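Local coordinates for lipoprotein (Leptospira interrogans serogroup Icterohaemorrhagiae serovar copenhageni, PDB 6OE6) that is of unknown function but is probably a lipoprotein anchored to a membrane of the spirochaete by an N-terminal lipid, at residues A68-Y81 with L105-E117. Residues are numbered along the deposited sequence; the frame is centred on the assembly and turned at random. Where two conformers were deposited one is given.
With NA (sodium ion), chain E.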
# COMPACT_ATOMS: atom_id res chain seq x y z
N ALA A 68 -7.22 -10.59 17.33
CA ALA A 68 -5.94 -11.15 16.92
C ALA A 68 -4.94 -10.05 16.59
O ALA A 68 -5.30 -8.98 16.10
CB ALA A 68 -6.11 -12.07 15.71
N GLU A 69 -3.66 -10.33 16.86
CA GLU A 69 -2.63 -9.33 16.64
C GLU A 69 -2.38 -9.17 15.14
O GLU A 69 -1.85 -10.07 14.49
CB GLU A 69 -1.33 -9.72 17.35
CG GLU A 69 -1.40 -9.65 18.86
CD GLU A 69 -0.06 -9.29 19.47
OE1 GLU A 69 0.81 -8.79 18.73
OE2 GLU A 69 0.13 -9.50 20.68
N THR A 70 -2.76 -8.01 14.59
CA THR A 70 -2.55 -7.70 13.19
C THR A 70 -1.71 -6.43 13.08
O THR A 70 -1.92 -5.47 13.83
CB THR A 70 -3.88 -7.52 12.46
OG1 THR A 70 -4.71 -8.65 12.72
CG2 THR A 70 -3.68 -7.42 10.97
N TYR A 71 -0.74 -6.43 12.16
CA TYR A 71 0.09 -5.27 11.93
C TYR A 71 0.26 -5.06 10.44
O TYR A 71 0.17 -6.01 9.65
CB TYR A 71 1.49 -5.40 12.55
CG TYR A 71 1.52 -5.36 14.07
CD1 TYR A 71 1.79 -4.18 14.75
CD2 TYR A 71 1.30 -6.51 14.81
CE1 TYR A 71 1.83 -4.14 16.13
CE2 TYR A 71 1.33 -6.48 16.18
CZ TYR A 71 1.59 -5.29 16.84
OH TYR A 71 1.63 -5.26 18.22
N VAL A 72 0.52 -3.81 10.05
CA VAL A 72 1.12 -3.53 8.76
C VAL A 72 2.46 -2.87 9.01
O VAL A 72 2.69 -2.26 10.06
CB VAL A 72 0.25 -2.63 7.87
CG1 VAL A 72 -1.06 -3.36 7.54
CG2 VAL A 72 -0.03 -1.29 8.58
N SER A 73 3.35 -2.99 8.02
CA SER A 73 4.55 -2.17 7.98
C SER A 73 4.69 -1.60 6.58
O SER A 73 4.25 -2.18 5.59
CB SER A 73 5.80 -2.95 8.37
OG SER A 73 6.22 -3.79 7.33
N LEU A 74 5.27 -0.41 6.51
CA LEU A 74 5.63 0.17 5.24
C LEU A 74 7.14 0.35 5.22
O LEU A 74 7.73 0.78 6.22
CB LEU A 74 4.91 1.50 5.04
CG LEU A 74 4.97 2.07 3.63
CD1 LEU A 74 4.16 1.20 2.64
CD2 LEU A 74 4.33 3.49 3.65
N SER A 75 7.75 -0.00 4.10
CA SER A 75 9.18 0.15 3.91
C SER A 75 9.43 1.01 2.69
O SER A 75 8.70 0.92 1.71
CB SER A 75 9.86 -1.22 3.70
OG SER A 75 9.67 -2.08 4.82
N LYS A 76 10.49 1.81 2.73
CA LYS A 76 10.85 2.66 1.60
C LYS A 76 12.15 2.14 1.00
O LYS A 76 13.07 1.77 1.72
CB LYS A 76 11.02 4.12 2.01
CG LYS A 76 11.25 5.05 0.78
CD LYS A 76 11.33 6.52 1.24
CE LYS A 76 11.27 7.50 0.06
NZ LYS A 76 12.47 7.42 -0.82
N PHE A 77 12.23 2.10 -0.32
CA PHE A 77 13.44 1.58 -0.97
C PHE A 77 14.56 2.62 -0.99
O PHE A 77 14.39 3.75 -1.50
CB PHE A 77 13.07 1.15 -2.38
CG PHE A 77 14.09 0.27 -3.06
CD1 PHE A 77 14.06 -1.10 -2.88
CD2 PHE A 77 15.06 0.82 -3.86
CE1 PHE A 77 14.97 -1.92 -3.52
CE2 PHE A 77 15.98 0.02 -4.52
CZ PHE A 77 15.93 -1.37 -4.34
N GLN A 78 15.72 2.23 -0.47
CA GLN A 78 16.92 3.05 -0.57
C GLN A 78 18.01 2.09 -1.05
O GLN A 78 18.02 1.73 -2.23
CB GLN A 78 17.26 3.74 0.75
CG GLN A 78 18.37 4.78 0.55
CD GLN A 78 18.66 5.63 1.76
OE1 GLN A 78 18.86 5.12 2.87
NE2 GLN A 78 18.71 6.94 1.56
N LEU A 79 18.89 1.62 -0.17
CA LEU A 79 19.77 0.51 -0.57
C LEU A 79 19.03 -0.76 -0.17
O LEU A 79 19.31 -1.38 0.86
CB LEU A 79 21.15 0.61 0.06
CG LEU A 79 21.90 1.93 -0.22
CD1 LEU A 79 23.36 1.80 0.23
CD2 LEU A 79 21.81 2.36 -1.69
N GLY A 80 18.04 -1.12 -0.98
CA GLY A 80 17.07 -2.13 -0.56
C GLY A 80 16.00 -1.49 0.32
O GLY A 80 16.05 -0.31 0.66
N TYR A 81 15.00 -2.29 0.68
CA TYR A 81 13.89 -1.76 1.48
C TYR A 81 14.30 -1.57 2.92
O TYR A 81 14.97 -2.43 3.51
CB TYR A 81 12.70 -2.72 1.43
CG TYR A 81 11.91 -2.58 0.15
CD1 TYR A 81 11.19 -1.42 -0.10
CD2 TYR A 81 11.87 -3.60 -0.78
CE1 TYR A 81 10.48 -1.28 -1.28
CE2 TYR A 81 11.14 -3.47 -1.96
CZ TYR A 81 10.43 -2.29 -2.17
OH TYR A 81 9.71 -2.15 -3.34
N LEU A 105 3.55 10.73 1.41
CA LEU A 105 4.77 9.97 1.14
C LEU A 105 5.64 10.70 0.12
O LEU A 105 5.14 11.28 -0.83
CB LEU A 105 4.44 8.56 0.60
CG LEU A 105 3.68 7.64 1.59
CD1 LEU A 105 3.34 6.31 0.86
CD2 LEU A 105 4.46 7.37 2.89
N SER A 106 6.96 10.67 0.34
CA SER A 106 7.90 11.19 -0.64
C SER A 106 7.88 10.30 -1.89
O SER A 106 7.59 9.10 -1.80
CB SER A 106 9.31 11.22 -0.07
OG SER A 106 9.39 12.15 1.00
N PRO A 107 8.25 10.84 -3.05
CA PRO A 107 8.38 9.98 -4.23
C PRO A 107 9.35 8.84 -3.94
O PRO A 107 10.35 9.02 -3.24
CB PRO A 107 8.91 10.94 -5.30
CG PRO A 107 8.34 12.24 -4.90
CD PRO A 107 8.45 12.26 -3.39
N GLY A 108 9.01 7.66 -4.43
CA GLY A 108 9.88 6.52 -4.24
C GLY A 108 9.13 5.21 -4.39
O GLY A 108 7.99 5.16 -4.84
N LYS A 109 9.81 4.14 -4.00
CA LYS A 109 9.26 2.80 -4.12
C LYS A 109 9.02 2.27 -2.71
O LYS A 109 9.88 2.40 -1.85
CB LYS A 109 10.25 1.90 -4.89
CG LYS A 109 9.67 0.53 -5.26
CD LYS A 109 10.57 -0.19 -6.30
CE LYS A 109 11.88 -0.67 -5.69
NZ LYS A 109 12.75 -1.41 -6.67
N TYR A 110 7.84 1.68 -2.50
CA TYR A 110 7.39 1.28 -1.17
C TYR A 110 6.91 -0.16 -1.17
O TYR A 110 6.43 -0.68 -2.19
CB TYR A 110 6.21 2.17 -0.66
CG TYR A 110 6.67 3.60 -0.46
CD1 TYR A 110 7.17 4.00 0.78
CD2 TYR A 110 6.65 4.52 -1.52
CE1 TYR A 110 7.64 5.28 0.98
CE2 TYR A 110 7.10 5.82 -1.32
CZ TYR A 110 7.59 6.18 -0.06
OH TYR A 110 8.05 7.45 0.17
N LEU A 111 7.02 -0.78 0.01
CA LEU A 111 6.62 -2.17 0.23
C LEU A 111 5.73 -2.18 1.46
O LEU A 111 6.17 -1.80 2.56
CB LEU A 111 7.85 -3.07 0.44
CG LEU A 111 7.60 -4.55 0.76
CD1 LEU A 111 6.88 -5.21 -0.42
CD2 LEU A 111 8.91 -5.26 1.10
N LEU A 112 4.50 -2.64 1.28
CA LEU A 112 3.52 -2.72 2.37
C LEU A 112 3.39 -4.19 2.72
O LEU A 112 3.12 -5.01 1.84
CB LEU A 112 2.18 -2.15 1.90
CG LEU A 112 0.94 -2.35 2.79
CD1 LEU A 112 1.16 -1.70 4.17
CD2 LEU A 112 -0.25 -1.71 2.07
N LYS A 113 3.60 -4.53 3.99
CA LYS A 113 3.48 -5.91 4.46
C LYS A 113 2.32 -6.00 5.43
O LYS A 113 2.05 -5.07 6.18
CB LYS A 113 4.76 -6.37 5.17
CG LYS A 113 6.03 -6.40 4.28
CD LYS A 113 7.20 -6.86 5.10
CE LYS A 113 8.51 -6.72 4.32
NZ LYS A 113 9.60 -7.37 5.07
N VAL A 114 1.65 -7.15 5.43
CA VAL A 114 0.56 -7.43 6.36
C VAL A 114 0.97 -8.62 7.22
O VAL A 114 1.38 -9.66 6.70
CB VAL A 114 -0.76 -7.73 5.62
CG1 VAL A 114 -1.85 -8.12 6.67
CG2 VAL A 114 -1.22 -6.55 4.75
N ALA A 115 0.88 -8.45 8.55
CA ALA A 115 1.23 -9.51 9.49
C ALA A 115 0.00 -9.90 10.29
O ALA A 115 -0.77 -9.04 10.72
CB ALA A 115 2.35 -9.07 10.43
N TYR A 116 -0.16 -11.20 10.50
CA TYR A 116 -1.28 -11.74 11.27
C TYR A 116 -0.71 -12.78 12.21
O TYR A 116 -0.07 -13.73 11.77
CB TYR A 116 -2.35 -12.34 10.35
CG TYR A 116 -3.62 -12.74 11.07
CD1 TYR A 116 -4.49 -11.77 11.56
CD2 TYR A 116 -3.94 -14.07 11.25
CE1 TYR A 116 -5.66 -12.12 12.21
CE2 TYR A 116 -5.11 -14.43 11.91
CZ TYR A 116 -5.96 -13.45 12.39
OH TYR A 116 -7.13 -13.80 13.05
N GLU A 117 -0.93 -12.57 13.52
CA GLU A 117 -0.53 -13.53 14.55
C GLU A 117 0.94 -13.92 14.43
O GLU A 117 1.32 -15.08 14.59
CB GLU A 117 -1.43 -14.77 14.51
CG GLU A 117 -2.91 -14.47 14.71
CD GLU A 117 -3.30 -14.32 16.17
OE1 GLU A 117 -3.94 -15.24 16.71
OE2 GLU A 117 -2.96 -13.28 16.79
NA NA E . 19.13 -1.52 3.36
O HOH W 1 7.23 -3.18 4.81
O HOH W 2 10.98 -4.23 5.59
O HOH W 3 12.43 4.97 -2.91
O HOH W 4 13.16 7.78 -3.12
O HOH W 5 17.44 -3.16 2.85
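Lys109 lays its CE and NZ over one face of the Phe77 ring, NZ standing 3.8 Å from the ring centroid and 9° off the normal in a cation-pi contact, while Gly80 N lies over the opposite face. The lysine chain runs alongside Phe77, and its bend at chi3 (72°) brings CE and NZ over the ring. At the edge of Phe77 sits Tyr81 CD2, and Tyr81 is itself sandwiched: Phe77 CD1 over the centre of one face, Leu111 CB over the other, 3.7 Å from its centroid in a CH-pi contact. Tyr81 OH is hydrogen-bonded to the Glu125 carboxylate of strand 119-129.

On the side carrying Leu74 and Lys76, the Tyr110 ring has Leu105 CD1 above it and Ser106 O in plane at its edge, where Tyr110 OH bonds to Ser106 O (2.6 Å). The Lys76 chain crosses Tyr110 obliquely, CE 3.2 Å from Tyr110 OH. One water accepts from Lys76 NZ and Lys109 N and donates to Phe77 O, linking the strand ends. Leu74 CD2 meets Leu105 CD2 tip to tip.

Strands 70-77 and 108-116, central neighbours in a mixed sheet, are joined by an antiparallel ladder ending at Phe77 N to Lys109 O (2.8 Å). A water bridges Ser73 OG, Ser75 OG and Leu111 O, giving that carbonyl a second donor beside Ser75 N. Mid-ladder, Val72 and Leu112 pack on Tyr56 and Val114 on Tyr58, whereas Ser73 and Ser75 present hydrated hydroxyls on the other face. The Phe77-Tyr81-Lys109 cluster lies at the base of the turn where Leu79 O and a water bind sodium; there cation-pi attraction would probably stabilise the lysine charge.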